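Pseudopilin EpsI (Vibrio vulnificus, PDB 2RET) is a pseudopilin of the type II secretion system, binds the pseudopilin EpsJ, and probably helps the periplasm-spanning pseudopilus export proteins such as proteases and toxins. Local coordinates at the interface of chains A and B. Sequence-based numbering; all coordinates share one arbitrary frame. Chains: chain A/B, Pseudopilin EpsI.

The interface of chains A and B. Residues chain A 59-63; chain B 60, 62-63, 85.
Two copies of the EpsI periplasmic domain meet here about a two-fold axis, through the turn that precedes strand 63-71 and, from chain B, strand 80-87. B:Tyr85 and A:Gln60 bury most surface, 64 and 54 Å². The tight part lies around the B:Tyr85 ring. Over one face stands the A:Gln60 amide, its NE2 3.6 Å above the plane but shifted toward the rim; with amide and ring planes 37° apart, the cover is oblique. The CD1 methyl of A:Leu62 approaches the same face obliquely, 3.5 Å from CD2 of B:Tyr85. At the ring's tip, CD of A:Pro61 meets the phenol OH of B:Tyr85 at 3.4 Å. CG of A:Gln60 takes the crowded position between backbone N and carbonyl carbon (chi1 76°), and the extended chain beyond carries the amide to the ring. Its CD also packs 3.7 Å from the CD1 methyl of B:Leu63, and A:Leu63 CD1 reciprocates at 3.9 Å from B:Gln60 CD. The Gln60 amides cross with planes 63° apart; their oxygens are modelled too close, so O and N of at least one may be exchanged, and the atom over the ring is provisional in identity, not placement. The looser, watery side begins at the phenol: an in-plane water 2.7 Å from B:Tyr85 OH appears to bridge to A:Thr59 O, though that second leg is implausibly short. This small, mostly apolar patch joins EpsI copies in the crystal; whether they pair so in the pseudopilus, the structure alone does not show.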
# COMPACT_ATOMS: atom_id res chain seq x y z
N THR A 59 -11.45 -23.33 -5.89
CA THR A 59 -10.53 -24.40 -5.49
C THR A 59 -9.38 -23.82 -4.67
O THR A 59 -8.24 -24.28 -4.76
CB THR A 59 -9.98 -25.15 -6.74
OG1 THR A 59 -11.08 -25.52 -7.58
CG2 THR A 59 -9.17 -26.41 -6.34
N GLN A 60 -9.70 -22.81 -3.87
CA GLN A 60 -8.73 -22.17 -3.00
C GLN A 60 -9.47 -21.46 -1.87
O GLN A 60 -10.67 -21.18 -1.99
CB GLN A 60 -7.92 -21.15 -3.78
CG GLN A 60 -8.70 -19.86 -4.07
CD GLN A 60 -7.82 -18.75 -4.56
OE1 GLN A 60 -8.21 -18.02 -5.45
NE2 GLN A 60 -6.63 -18.61 -3.98
N PRO A 61 -8.75 -21.14 -0.77
CA PRO A 61 -9.39 -20.53 0.38
C PRO A 61 -9.28 -19.01 0.41
O PRO A 61 -9.84 -18.38 1.31
CB PRO A 61 -8.61 -21.13 1.55
CG PRO A 61 -7.21 -21.25 1.02
CD PRO A 61 -7.31 -21.33 -0.51
N LEU A 62 -8.56 -18.42 -0.55
CA LEU A 62 -8.22 -17.00 -0.46
C LEU A 62 -9.32 -16.08 -1.05
O LEU A 62 -9.68 -15.06 -0.46
CB LEU A 62 -6.85 -16.72 -1.10
CG LEU A 62 -5.64 -17.55 -0.65
CD1 LEU A 62 -4.38 -17.03 -1.30
CD2 LEU A 62 -5.48 -17.60 0.87
N LEU A 63 -9.87 -16.46 -2.19
CA LEU A 63 -10.84 -15.61 -2.85
C LEU A 63 -12.18 -16.29 -3.02
O LEU A 63 -12.24 -17.46 -3.39
CB LEU A 63 -10.33 -15.18 -4.22
CG LEU A 63 -8.99 -14.46 -4.27
CD1 LEU A 63 -8.65 -14.18 -5.73
CD2 LEU A 63 -8.95 -13.20 -3.41
N GLN B 60 -9.59 -20.09 -11.46
CA GLN B 60 -9.63 -18.65 -11.70
C GLN B 60 -8.39 -18.20 -12.47
O GLN B 60 -7.39 -18.94 -12.51
CB GLN B 60 -9.68 -17.93 -10.35
CG GLN B 60 -8.33 -17.88 -9.61
CD GLN B 60 -8.26 -16.72 -8.64
OE1 GLN B 60 -7.86 -16.90 -7.49
NE2 GLN B 60 -8.67 -15.54 -9.08
N LEU B 62 -6.57 -15.35 -11.81
CA LEU B 62 -5.80 -14.36 -11.08
C LEU B 62 -4.61 -14.94 -10.30
O LEU B 62 -3.53 -14.35 -10.27
CB LEU B 62 -6.71 -13.56 -10.13
CG LEU B 62 -8.00 -13.00 -10.72
CD1 LEU B 62 -8.74 -12.24 -9.64
CD2 LEU B 62 -7.73 -12.11 -11.95
N LEU B 63 -4.81 -16.09 -9.67
CA LEU B 63 -3.77 -16.72 -8.88
C LEU B 63 -3.29 -18.02 -9.52
O LEU B 63 -4.11 -18.87 -9.88
CB LEU B 63 -4.28 -17.01 -7.48
CG LEU B 63 -4.79 -15.82 -6.68
CD1 LEU B 63 -5.13 -16.28 -5.30
CD2 LEU B 63 -3.78 -14.70 -6.66
N TYR B 85 0.46 -19.47 -3.27
CA TYR B 85 -0.17 -18.78 -4.39
C TYR B 85 0.66 -17.60 -4.85
O TYR B 85 1.25 -16.91 -4.05
CB TYR B 85 -1.58 -18.30 -4.05
CG TYR B 85 -2.47 -19.42 -3.63
CD1 TYR B 85 -3.22 -20.11 -4.56
CD2 TYR B 85 -2.52 -19.84 -2.30
CE1 TYR B 85 -4.01 -21.17 -4.19
CE2 TYR B 85 -3.33 -20.88 -1.91
CZ TYR B 85 -4.07 -21.54 -2.86
OH TYR B 85 -4.86 -22.61 -2.50
O HOH W 1 -5.85 -24.27 -4.32